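Long-range contacts in DNA alpha-glucosyltransferase (PDB 1Y6F), which is a bacteriophage T4 glucosyltransferase of the GT-B clan, with two parallel beta-sheets and uridine-5'-diphosphate-glucose held between the two halves of the chain: residues C[119-124]-C[146-151]; C[139-144]-C[175-180]. All coordinates share one frame; numbering follows the deposited sequence.

Contact 1 (C[119-124]-C[146-151]); sequences HSVLSL and NGDFNK. With UPG (uridine-5'-diphosphate-glucose), chain E; nucleotides of chain A.
Leu124 touches Phe149 at the base of its ring-bearing side chain and not at the ring: Leu124 CD1 lies 3.8 Å from Phe149 CB and 3.4 Å from the backbone Phe149 N. The Phe149 ring, with CG anti to the backbone N (chi1 179°), is carried off to other neighbours, and its edge meets Asn150 OD1 in plane. The His119 ring also uses an edge. Its NE2 reaches O3' of the UPG glucose in the ring plane, a short, nearly straight hydrogen bond (2.5 Å, 165°) in which either atom may donate; the ring of His143 meets the same imidazole obliquely. At the carboxylate of Asp148, OD1 accepts from Val121 N at 3.1 Å. That bond is bent (141°), and the position of OD1 is less certain because the oxygen sits too close to a neighbour. Tyr303 OH also bonds OD1.

The first turn of helix 121-124 carries its own cap: Ser120 OG accepts weakly from Leu122 N (3.3 Å), while Ser120 O receives both Ser123 N and Leu124 N. Just beyond, Ser123 OG donates to OP1 of DT6 of chain A at 2.7 Å, so segment 119-124 reaches UPG through His119 and the phosphate of this nucleotide through Ser123.

Gly147 occupies the N-cap position of helix 148-157, whose Val152 and Leu153 extend the apolar seam along Val121 and Leu124. The Phe149 side chain packs against Leu130 and Val134 of helix 130-136 and Ile140 of strand 139-142.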
ATOM      1  N   HIS C 119       1.833   9.910   4.644  1.00 54.67           N
ATOM      2  CA  HIS C 119       2.473  10.925   3.812  1.00 48.26           C
ATOM      3  C   HIS C 119       2.173  12.353   4.215  1.00 44.82           C
ATOM      4  O   HIS C 119       3.039  13.060   4.716  1.00 50.41           O
ATOM      5  CB  HIS C 119       2.045  10.744   2.362  1.00 42.14           C
ATOM      6  CG  HIS C 119       2.390   9.408   1.794  1.00 46.69           C
ATOM      7  ND1 HIS C 119       3.690   8.985   1.626  1.00 55.18           N
ATOM      8  CD2 HIS C 119       1.604   8.397   1.357  1.00 46.16           C
ATOM      9  CE1 HIS C 119       3.692   7.768   1.110  1.00 37.64           C
ATOM     10  NE2 HIS C 119       2.440   7.390   0.936  1.00 50.95           N
ATOM     11  N   SER C 120       0.938  12.772   3.970  1.00 55.02           N
ATOM     12  CA  SER C 120       0.491  14.127   4.268  1.00 61.96           C
ATOM     13  C   SER C 120       0.374  14.452   5.758  1.00 64.17           C
ATOM     14  O   SER C 120      -0.027  13.605   6.564  1.00 64.34           O
ATOM     15  CB  SER C 120      -0.859  14.372   3.584  1.00 63.47           C
ATOM     16  OG  SER C 120      -1.387  15.647   3.902  1.00 71.73           O
ATOM     17  N   VAL C 121       0.727  15.689   6.108  1.00 63.94           N
ATOM     18  CA  VAL C 121       0.650  16.183   7.484  1.00 61.75           C
ATOM     19  C   VAL C 121      -0.751  15.970   8.044  1.00 58.63           C
ATOM     20  O   VAL C 121      -0.921  15.682   9.233  1.00 55.89           O
ATOM     21  CB  VAL C 121       0.937  17.701   7.567  1.00 64.17           C
ATOM     22  CG1 VAL C 121       0.754  18.193   8.999  1.00 64.91           C
ATOM     23  CG2 VAL C 121       2.331  17.987   7.106  1.00 63.83           C
ATOM     24  N   LEU C 122      -1.752  16.138   7.183  1.00 62.82           N
ATOM     25  CA  LEU C 122      -3.144  15.966   7.587  1.00 66.07           C
ATOM     26  C   LEU C 122      -3.369  14.573   8.196  1.00 64.22           C
ATOM     27  O   LEU C 122      -4.110  14.430   9.171  1.00 59.32           O
ATOM     28  CB  LEU C 122      -4.082  16.213   6.394  1.00 62.46           C
ATOM     29  CG  LEU C 122      -4.297  17.672   5.949  1.00 63.47           C
ATOM     30  CD1 LEU C 122      -3.024  18.262   5.356  1.00 64.14           C
ATOM     31  CD2 LEU C 122      -5.402  17.721   4.912  1.00 63.84           C
ATOM     32  N   SER C 123      -2.720  13.553   7.629  1.00 59.46           N
ATOM     33  CA  SER C 123      -2.833  12.195   8.159  1.00 54.12           C
ATOM     34  C   SER C 123      -1.992  12.105   9.421  1.00 52.46           C
ATOM     35  O   SER C 123      -2.468  11.654  10.458  1.00 57.91           O
ATOM     36  CB  SER C 123      -2.320  11.151   7.158  1.00 51.26           C
ATOM     37  OG  SER C 123      -3.332  10.753   6.252  1.00 56.46           O
ATOM     38  N   LEU C 124      -0.741  12.551   9.327  1.00 43.47           N
ATOM     39  CA  LEU C 124       0.174  12.509  10.460  1.00 40.14           C
ATOM     40  C   LEU C 124      -0.406  13.146  11.707  1.00 45.24           C
ATOM     41  O   LEU C 124      -0.089  12.735  12.824  1.00 50.93           O
ATOM     42  CB  LEU C 124       1.486  13.207  10.107  1.00 35.54           C
ATOM     43  CG  LEU C 124       2.267  12.629   8.931  1.00 30.00           C
ATOM     44  CD1 LEU C 124       3.517  13.460   8.686  1.00 36.02           C
ATOM     45  CD2 LEU C 124       2.624  11.174   9.240  1.00 40.76           C
ATOM     46  N   ASN C 146      12.326  14.178   2.399  1.00 46.24           N
ATOM     47  CA  ASN C 146      11.689  15.476   2.187  1.00 49.46           C
ATOM     48  C   ASN C 146      10.181  15.440   2.394  1.00 46.79           C
ATOM     49  O   ASN C 146       9.471  16.373   2.018  1.00 47.55           O
ATOM     50  CB  ASN C 146      12.035  16.016   0.785  1.00 41.60           C
ATOM     51  CG  ASN C 146      13.502  16.420   0.671  1.00 52.32           C
ATOM     52  OD1 ASN C 146      13.934  17.383   1.299  1.00 56.75           O
ATOM     53  ND2 ASN C 146      14.276  15.665  -0.107  1.00 43.06           N
ATOM     54  N   GLY C 147       9.689  14.368   3.004  1.00 52.27           N
ATOM     55  CA  GLY C 147       8.264  14.275   3.258  1.00 51.74           C
ATOM     56  C   GLY C 147       7.930  15.087   4.488  1.00 48.47           C
ATOM     57  O   GLY C 147       8.834  15.511   5.204  1.00 65.86           O
ATOM     58  N   ASP C 148       6.647  15.309   4.747  1.00 47.30           N
ATOM     59  CA  ASP C 148       6.223  16.079   5.916  1.00 47.87           C
ATOM     60  C   ASP C 148       6.708  15.545   7.267  1.00 54.21           C
ATOM     61  O   ASP C 148       7.147  16.321   8.117  1.00 58.77           O
ATOM     62  CB  ASP C 148       4.702  16.204   5.922  1.00 47.56           C
ATOM     63  CG  ASP C 148       4.206  17.145   4.847  1.00 60.32           C
ATOM     64  OD1 ASP C 148       2.984  17.163   4.570  1.00 56.99           O
ATOM     65  OD2 ASP C 148       5.053  17.875   4.284  1.00 57.11           O
ATOM     66  N   PHE C 149       6.636  14.231   7.476  1.00 56.78           N
ATOM     67  CA  PHE C 149       7.096  13.658   8.741  1.00 48.62           C
ATOM     68  C   PHE C 149       8.509  14.134   9.077  1.00 48.06           C
ATOM     69  O   PHE C 149       8.811  14.443  10.218  1.00 46.41           O
ATOM     70  CB  PHE C 149       7.114  12.130   8.683  1.00 43.08           C
ATOM     71  CG  PHE C 149       7.606  11.486   9.952  1.00 34.80           C
ATOM     72  CD1 PHE C 149       6.770  11.372  11.059  1.00 33.68           C
ATOM     73  CD2 PHE C 149       8.904  10.993  10.039  1.00 25.66           C
ATOM     74  CE1 PHE C 149       7.207  10.774  12.228  1.00 22.18           C
ATOM     75  CE2 PHE C 149       9.360  10.388  11.208  1.00 32.48           C
ATOM     76  CZ  PHE C 149       8.506  10.278  12.309  1.00 32.74           C
ATOM     77  N   ASN C 150       9.369  14.177   8.068  1.00 52.81           N
ATOM     78  CA  ASN C 150      10.751  14.594   8.242  1.00 59.01           C
ATOM     79  C   ASN C 150      10.959  16.103   8.369  1.00 66.87           C
ATOM     80  O   ASN C 150      11.568  16.569   9.334  1.00 73.83           O
ATOM     81  CB  ASN C 150      11.598  14.079   7.074  1.00 67.78           C
ATOM     82  CG  ASN C 150      11.852  12.580   7.144  1.00 67.89           C
ATOM     83  OD1 ASN C 150      10.925  11.787   7.283  1.00 68.70           O
ATOM     84  ND2 ASN C 150      13.117  12.191   7.035  1.00 58.40           N
ATOM     85  N   LYS C 151      10.456  16.863   7.397  1.00 60.82           N
ATOM     86  CA  LYS C 151      10.643  18.312   7.395  1.00 57.52           C
ATOM     87  C   LYS C 151       9.772  19.132   8.340  1.00 61.40           C
ATOM     88  O   LYS C 151      10.171  20.224   8.740  1.00 69.06           O
ATOM     89  CB  LYS C 151      10.495  18.876   5.972  1.00 43.74           C
ATOM     90  CG  LYS C 151      11.481  18.322   4.946  1.00 47.53           C
ATOM     91  CD  LYS C 151      12.932  18.372   5.429  1.00 45.51           C
ATOM     92  CE  LYS C 151      13.872  17.851   4.351  1.00 49.34           C
ATOM     93  NZ  LYS C 151      15.257  17.655   4.844  1.00 61.35           N
TER
HETATM   94  N1  UPG E 501      -6.530  -3.562  -0.427  1.00 42.51           N
HETATM   95  C2  UPG E 501      -7.402  -4.614  -0.244  1.00 40.28           C
HETATM   96  N3  UPG E 501      -8.726  -4.262  -0.193  1.00 39.48           N
HETATM   97  C4  UPG E 501      -9.251  -2.996  -0.314  1.00 43.51           C
HETATM   98  C5  UPG E 501      -8.285  -1.966  -0.532  1.00 45.95           C
HETATM   99  C6  UPG E 501      -6.989  -2.279  -0.583  1.00 43.49           C
HETATM  100  O2  UPG E 501      -7.031  -5.771  -0.141  1.00 30.71           O
HETATM  101  O4  UPG E 501     -10.459  -2.831  -0.180  1.00 52.54           O
HETATM  102  C1C UPG E 501      -5.094  -3.859  -0.412  1.00 48.08           C
HETATM  103  C2C UPG E 501      -4.322  -3.519  -1.684  1.00 35.78           C
HETATM  104  O2C UPG E 501      -4.376  -4.605  -2.581  1.00 49.57           O
HETATM  105  C3C UPG E 501      -2.919  -3.315  -1.117  1.00 35.25           C
HETATM  106  C4C UPG E 501      -3.205  -2.616   0.205  1.00 29.20           C
HETATM  107  O4C UPG E 501      -4.521  -3.073   0.610  1.00 42.20           O
HETATM  108  O3C UPG E 501      -2.306  -4.574  -0.863  1.00 21.95           O
HETATM  109  C5C UPG E 501      -3.196  -1.106   0.149  1.00 27.46           C
HETATM  110  O5C UPG E 501      -1.855  -0.641   0.151  1.00 40.39           O
HETATM  111  PA  UPG E 501      -1.377   0.572  -0.758  1.00 36.77           P
HETATM  112  O1A UPG E 501      -0.003   0.888  -0.318  1.00 36.99           O
HETATM  113  O2A UPG E 501      -1.621   0.211  -2.179  1.00 51.33           O
HETATM  114  O3A UPG E 501      -2.394   1.789  -0.374  1.00 49.26           O
HETATM  115  PB  UPG E 501      -2.642   2.562   1.041  1.00 48.05           P
HETATM  116  O1B UPG E 501      -2.746   4.007   0.745  1.00 56.63           O
HETATM  117  O2B UPG E 501      -3.773   1.880   1.700  1.00 48.76           O
HETATM  118  O3B UPG E 501      -1.292   2.291   1.851  1.00 56.92           O
HETATM  119  C1' UPG E 501      -0.615   3.214   2.771  1.00 77.57           C
HETATM  120  C2' UPG E 501      -0.014   4.463   2.122  1.00 79.94           C
HETATM  121  C3' UPG E 501       0.930   3.993   1.010  1.00 79.61           C
HETATM  122  C4' UPG E 501       2.038   3.104   1.607  1.00 68.96           C
HETATM  123  C5' UPG E 501       1.445   1.972   2.477  1.00 58.17           C
HETATM  124  C6' UPG E 501       2.499   1.243   3.296  1.00 52.48           C
HETATM  125  O2' UPG E 501      -1.034   5.308   1.612  1.00 76.32           O
HETATM  126  O3' UPG E 501       1.503   5.106   0.337  1.00 75.95           O
HETATM  127  O4' UPG E 501       2.797   2.532   0.549  1.00 62.94           O
HETATM  128  O5' UPG E 501       0.452   2.484   3.415  1.00 74.57           O
HETATM  129  O6' UPG E 501       3.709   1.992   3.392  1.00 43.99           O
ATOM    130  P    DT A   6      -4.716  12.081   3.140  1.00 69.93           P
ATOM    131  OP1  DT A   6      -3.426  11.625   3.729  1.00 66.83           O
ATOM    132  OP2  DT A   6      -5.189  11.473   1.871  1.00 64.74           O
ATOM    133  O5'  DT A   6      -5.880  11.930   4.220  1.00 71.45           O
ATOM    134  C5'  DT A   6      -5.830  12.670   5.436  1.00 63.97           C
ATOM    135  C4'  DT A   6      -7.150  12.597   6.170  1.00 61.58           C
ATOM    136  O4'  DT A   6      -8.143  13.455   5.555  1.00 58.04           O
ATOM    137  C3'  DT A   6      -7.786  11.212   6.291  1.00 48.91           C
ATOM    138  O3'  DT A   6      -8.252  11.033   7.629  1.00 74.15           O
ATOM    139  C2'  DT A   6      -8.973  11.288   5.349  1.00 47.97           C
ATOM    140  C1'  DT A   6      -9.368  12.750   5.462  1.00 55.03           C
ATOM    141  N1   DT A   6     -10.108  13.280   4.301  1.00 54.69           N
ATOM    142  C2   DT A   6     -11.317  13.896   4.530  1.00 52.05           C
ATOM    143  O2   DT A   6     -11.798  14.028   5.646  1.00 49.75           O
ATOM    144  N3   DT A   6     -11.945  14.357   3.395  1.00 61.25           N
ATOM    145  C4   DT A   6     -11.492  14.264   2.084  1.00 58.51           C
ATOM    146  O4   DT A   6     -12.171  14.721   1.154  1.00 52.11           O
ATOM    147  C5   DT A   6     -10.215  13.607   1.927  1.00 52.00           C
ATOM    148  C7   DT A   6      -9.642  13.457   0.554  1.00 56.44           C
ATOM    149  C6   DT A   6      -9.597  13.158   3.029  1.00 50.36           C
TER

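Contact 2 (C[139-144]-C[175-180]); sequences VIFSHS and YNFQPP. With UPG (uridine-5'-diphosphate-glucose), chain E.
Two parallel strands at one edge of a seven-stranded sheet pair here, and the loops after them run on to the UPG glucose. Phe141 bridges Tyr175, and Ser142 bridges Asn176. Tyr175 N donates to Ile140 O (2.9 Å) and Ser142 N to Tyr175 O (3.0 Å), so Tyr175 binds the residues before and after Phe141, as a parallel register requires. Phe177 N to Ser142 O (3.2 Å) continues the pattern past the end of strand 175-176.

On the face bearing Phe141 and Tyr175, Phe141 CD2 packs on Tyr175 CB at 3.8 Å, and Tyr115 stacks on the Phe141 ring. Ser142 and Asn176 point to the other face, where Asn176 OD1 bonds Arg306.

Phe177 joins strand to pocket. Its CG lies between the backbone N and the carbonyl carbon (chi1 78°), which swings the ring alongside segment 139-144: Phe177 CD2 comes to 3.4 Å from Phe141 CB, and Phe177 CZ sits over one face of the His143 ring, offset toward its rim. The planes are inclined by 33°, an oblique pairing. At the edge of that imidazole, in plane, lie Pro179 CD, 3.6 Å from His143 CE1, and O6' of UPG, to which His143 NE2 donates a weak bond (2.9 Å, 130°). Ser307 OG bonds His143 ND1, so both ring nitrogens have partners and the rotation of the imidazole is restrained.

Ligand contacts from loops at the carboxyl ends of parallel strands are characteristic of the Rossmann-like domains of GT-B glycosyltransferases.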
ATOM      1  N   VAL C 139      15.315   3.190  16.239  1.00 41.97           N
ATOM      2  CA  VAL C 139      15.404   3.284  14.786  1.00 39.39           C
ATOM      3  C   VAL C 139      14.087   3.822  14.236  1.00 39.39           C
ATOM      4  O   VAL C 139      13.013   3.446  14.712  1.00 47.95           O
ATOM      5  CB  VAL C 139      15.696   1.906  14.130  1.00 43.39           C
ATOM      6  CG1 VAL C 139      15.618   2.017  12.595  1.00 31.44           C
ATOM      7  CG2 VAL C 139      17.084   1.433  14.523  1.00 32.03           C
ATOM      8  N   ILE C 140      14.176   4.700  13.238  1.00 33.85           N
ATOM      9  CA  ILE C 140      12.993   5.300  12.626  1.00 35.01           C
ATOM     10  C   ILE C 140      13.105   5.270  11.105  1.00 37.26           C
ATOM     11  O   ILE C 140      14.189   5.457  10.547  1.00 41.88           O
ATOM     12  CB  ILE C 140      12.825   6.778  13.055  1.00 40.20           C
ATOM     13  CG1 ILE C 140      12.888   6.900  14.576  1.00 36.57           C
ATOM     14  CG2 ILE C 140      11.487   7.311  12.570  1.00 31.87           C
ATOM     15  CD1 ILE C 140      13.063   8.327  15.048  1.00 35.44           C
ATOM     16  N   PHE C 141      11.981   5.038  10.437  1.00 35.41           N
ATOM     17  CA  PHE C 141      11.956   5.000   8.974  1.00 34.46           C
ATOM     18  C   PHE C 141      10.820   5.887   8.495  1.00 31.51           C
ATOM     19  O   PHE C 141       9.884   6.135   9.248  1.00 36.33           O
ATOM     20  CB  PHE C 141      11.679   3.583   8.443  1.00 23.12           C
ATOM     21  CG  PHE C 141      12.766   2.579   8.716  1.00 26.70           C
ATOM     22  CD1 PHE C 141      12.698   1.743   9.818  1.00 25.75           C
ATOM     23  CD2 PHE C 141      13.839   2.442   7.844  1.00 24.56           C
ATOM     24  CE1 PHE C 141      13.674   0.778  10.046  1.00 29.12           C
ATOM     25  CE2 PHE C 141      14.821   1.486   8.060  1.00 29.94           C
ATOM     26  CZ  PHE C 141      14.738   0.648   9.167  1.00 36.42           C
ATOM     27  N   SER C 142      10.902   6.352   7.247  1.00 32.54           N
ATOM     28  CA  SER C 142       9.839   7.162   6.624  1.00 34.09           C
ATOM     29  C   SER C 142       9.944   6.943   5.119  1.00 30.30           C
ATOM     30  O   SER C 142      10.949   6.409   4.638  1.00 28.98           O
ATOM     31  CB  SER C 142      10.005   8.651   6.926  1.00 30.58           C
ATOM     32  OG  SER C 142      11.092   9.197   6.187  1.00 49.25           O
ATOM     33  N   HIS C 143       8.914   7.338   4.375  1.00 31.36           N
ATOM     34  CA  HIS C 143       8.930   7.171   2.923  1.00 31.66           C
ATOM     35  C   HIS C 143       9.787   8.211   2.197  1.00 39.05           C
ATOM     36  O   HIS C 143      10.158   8.007   1.042  1.00 37.21           O
ATOM     37  CB  HIS C 143       7.508   7.250   2.346  1.00 25.49           C
ATOM     38  CG  HIS C 143       6.696   6.019   2.574  1.00 43.22           C
ATOM     39  ND1 HIS C 143       7.025   4.799   2.023  1.00 27.99           N
ATOM     40  CD2 HIS C 143       5.593   5.808   3.329  1.00 27.37           C
ATOM     41  CE1 HIS C 143       6.163   3.889   2.436  1.00 33.78           C
ATOM     42  NE2 HIS C 143       5.284   4.476   3.229  1.00 35.13           N
ATOM     43  N   SER C 144      10.099   9.323   2.857  1.00 37.93           N
ATOM     44  CA  SER C 144      10.874  10.363   2.185  1.00 47.78           C
ATOM     45  C   SER C 144      11.621  11.328   3.091  1.00 38.68           C
ATOM     46  O   SER C 144      11.061  11.848   4.053  1.00 41.64           O
ATOM     47  CB  SER C 144       9.948  11.176   1.278  1.00 49.32           C
ATOM     48  OG  SER C 144      10.628  12.294   0.737  1.00 76.51           O
ATOM     49  N   TYR C 175      15.755   6.973   8.603  1.00 44.94           N
ATOM     50  CA  TYR C 175      16.169   6.262   7.400  1.00 37.09           C
ATOM     51  C   TYR C 175      14.980   6.095   6.478  1.00 36.78           C
ATOM     52  O   TYR C 175      13.835   6.090   6.918  1.00 39.81           O
ATOM     53  CB  TYR C 175      16.719   4.889   7.739  1.00 35.66           C
ATOM     54  CG  TYR C 175      17.929   4.895   8.638  1.00 36.58           C
ATOM     55  CD1 TYR C 175      19.211   5.098   8.122  1.00 37.45           C
ATOM     56  CD2 TYR C 175      17.794   4.664  10.008  1.00 24.06           C
ATOM     57  CE1 TYR C 175      20.326   5.062   8.947  1.00 34.87           C
ATOM     58  CE2 TYR C 175      18.896   4.627  10.843  1.00 39.85           C
ATOM     59  CZ  TYR C 175      20.161   4.823  10.308  1.00 43.81           C
ATOM     60  OH  TYR C 175      21.251   4.751  11.139  1.00 54.34           O
ATOM     61  N   ASN C 176      15.269   5.973   5.191  1.00 35.10           N
ATOM     62  CA  ASN C 176      14.251   5.799   4.178  1.00 39.93           C
ATOM     63  C   ASN C 176      14.005   4.309   3.971  1.00 41.40           C
ATOM     64  O   ASN C 176      14.920   3.494   4.108  1.00 42.96           O
ATOM     65  CB  ASN C 176      14.720   6.445   2.870  1.00 28.19           C
ATOM     66  CG  ASN C 176      13.830   6.099   1.692  1.00 46.01           C
ATOM     67  OD1 ASN C 176      14.107   5.158   0.938  1.00 41.54           O
ATOM     68  ND2 ASN C 176      12.751   6.857   1.527  1.00 45.82           N
ATOM     69  N   PHE C 177      12.770   3.944   3.657  1.00 32.18           N
ATOM     70  CA  PHE C 177      12.489   2.537   3.410  1.00 41.47           C
ATOM     71  C   PHE C 177      11.494   2.447   2.283  1.00 40.00           C
ATOM     72  O   PHE C 177      10.947   3.459   1.853  1.00 34.11           O
ATOM     73  CB  PHE C 177      11.914   1.860   4.660  1.00 27.08           C
ATOM     74  CG  PHE C 177      10.462   2.164   4.903  1.00 32.93           C
ATOM     75  CD1 PHE C 177       9.479   1.237   4.567  1.00 26.95           C
ATOM     76  CD2 PHE C 177      10.077   3.378   5.464  1.00 25.52           C
ATOM     77  CE1 PHE C 177       8.123   1.510   4.788  1.00 29.37           C
ATOM     78  CE2 PHE C 177       8.723   3.676   5.694  1.00 32.53           C
ATOM     79  CZ  PHE C 177       7.740   2.735   5.354  1.00 33.97           C
ATOM     80  N   GLN C 178      11.275   1.229   1.804  1.00 41.12           N
ATOM     81  CA  GLN C 178      10.310   0.972   0.750  1.00 25.81           C
ATOM     82  C   GLN C 178       9.390  -0.115   1.275  1.00 31.85           C
ATOM     83  O   GLN C 178       9.832  -1.049   1.933  1.00 37.05           O
ATOM     84  CB  GLN C 178      11.000   0.453  -0.506  1.00 30.40           C
ATOM     85  CG  GLN C 178      11.914   1.419  -1.189  1.00 38.13           C
ATOM     86  CD  GLN C 178      12.554   0.782  -2.381  1.00 52.77           C
ATOM     87  OE1 GLN C 178      11.873   0.417  -3.342  1.00 55.31           O
ATOM     88  NE2 GLN C 178      13.871   0.621  -2.328  1.00 59.95           N
ATOM     89  N   PRO C 179       8.091   0.002   1.018  1.00 33.42           N
ATOM     90  CA  PRO C 179       7.179  -1.039   1.505  1.00 26.00           C
ATOM     91  C   PRO C 179       7.304  -2.211   0.540  1.00 26.82           C
ATOM     92  O   PRO C 179       6.716  -2.204  -0.532  1.00 32.01           O
ATOM     93  CB  PRO C 179       5.825  -0.350   1.444  1.00 33.28           C
ATOM     94  CG  PRO C 179       5.987   0.598   0.268  1.00 34.57           C
ATOM     95  CD  PRO C 179       7.360   1.162   0.484  1.00 29.34           C
ATOM     96  N   PRO C 180       8.071  -3.243   0.917  1.00 29.38           N
ATOM     97  CA  PRO C 180       8.289  -4.418   0.077  1.00 29.77           C
ATOM     98  C   PRO C 180       7.186  -5.458   0.082  1.00 30.40           C
ATOM     99  O   PRO C 180       6.309  -5.461   0.933  1.00 34.89           O
ATOM    100  CB  PRO C 180       9.592  -5.002   0.624  1.00 37.80           C
ATOM    101  CG  PRO C 180       9.832  -4.272   1.984  1.00 29.28           C
ATOM    102  CD  PRO C 180       8.567  -3.508   2.270  1.00 27.62           C
TER
HETATM  103  N1  UPG E 501      -6.530  -3.562  -0.427  1.00 42.51           N
HETATM  104  C2  UPG E 501      -7.402  -4.614  -0.244  1.00 40.28           C
HETATM  105  N3  UPG E 501      -8.726  -4.262  -0.193  1.00 39.48           N
HETATM  106  C4  UPG E 501      -9.251  -2.996  -0.314  1.00 43.51           C
HETATM  107  C5  UPG E 501      -8.285  -1.966  -0.532  1.00 45.95           C
HETATM  108  C6  UPG E 501      -6.989  -2.279  -0.583  1.00 43.49           C
HETATM  109  O2  UPG E 501      -7.031  -5.771  -0.141  1.00 30.71           O
HETATM  110  O4  UPG E 501     -10.459  -2.831  -0.180  1.00 52.54           O
HETATM  111  C1C UPG E 501      -5.094  -3.859  -0.412  1.00 48.08           C
HETATM  112  C2C UPG E 501      -4.322  -3.519  -1.684  1.00 35.78           C
HETATM  113  O2C UPG E 501      -4.376  -4.605  -2.581  1.00 49.57           O
HETATM  114  C3C UPG E 501      -2.919  -3.315  -1.117  1.00 35.25           C
HETATM  115  C4C UPG E 501      -3.205  -2.616   0.205  1.00 29.20           C
HETATM  116  O4C UPG E 501      -4.521  -3.073   0.610  1.00 42.20           O
HETATM  117  O3C UPG E 501      -2.306  -4.574  -0.863  1.00 21.95           O
HETATM  118  C5C UPG E 501      -3.196  -1.106   0.149  1.00 27.46           C
HETATM  119  O5C UPG E 501      -1.855  -0.641   0.151  1.00 40.39           O
HETATM  120  PA  UPG E 501      -1.377   0.572  -0.758  1.00 36.77           P
HETATM  121  O1A UPG E 501      -0.003   0.888  -0.318  1.00 36.99           O
HETATM  122  O2A UPG E 501      -1.621   0.211  -2.179  1.00 51.33           O
HETATM  123  O3A UPG E 501      -2.394   1.789  -0.374  1.00 49.26           O
HETATM  124  PB  UPG E 501      -2.642   2.562   1.041  1.00 48.05           P
HETATM  125  O1B UPG E 501      -2.746   4.007   0.745  1.00 56.63           O
HETATM  126  O2B UPG E 501      -3.773   1.880   1.700  1.00 48.76           O
HETATM  127  O3B UPG E 501      -1.292   2.291   1.851  1.00 56.92           O
HETATM  128  C1' UPG E 501      -0.615   3.214   2.771  1.00 77.57           C
HETATM  129  C2' UPG E 501      -0.014   4.463   2.122  1.00 79.94           C
HETATM  130  C3' UPG E 501       0.930   3.993   1.010  1.00 79.61           C
HETATM  131  C4' UPG E 501       2.038   3.104   1.607  1.00 68.96           C
HETATM  132  C5' UPG E 501       1.445   1.972   2.477  1.00 58.17           C
HETATM  133  C6' UPG E 501       2.499   1.243   3.296  1.00 52.48           C
HETATM  134  O2' UPG E 501      -1.034   5.308   1.612  1.00 76.32           O
HETATM  135  O3' UPG E 501       1.503   5.106   0.337  1.00 75.95           O
HETATM  136  O4' UPG E 501       2.797   2.532   0.549  1.00 62.94           O
HETATM  137  O5' UPG E 501       0.452   2.484   3.415  1.00 74.57           O
HETATM  138  O6' UPG E 501       3.709   1.992   3.392  1.00 43.99           O

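The segments alternate along the chain, 119-124, 139-144, 146-151 and then 175-180, so the two contacts interlock although their centres lie 13 Å apart. Strand 139-142, helix 148-157 and strand 175-176 follow one another as a beta-alpha-beta unit: contact 2 pairs its two parallel strands, and contact 1 sets the start of its helix against the short helix 121-124. A direct polar link runs between them, from Asn150 OD1 to Ser142 OG (2.8 Å, probably a hydrogen bond). Both contacts touch UPG at different hydroxyls of its glucose. Contact 1 also touches the nucleic acid, whereas the nearest atom of contact 2 is about 11 Å from it.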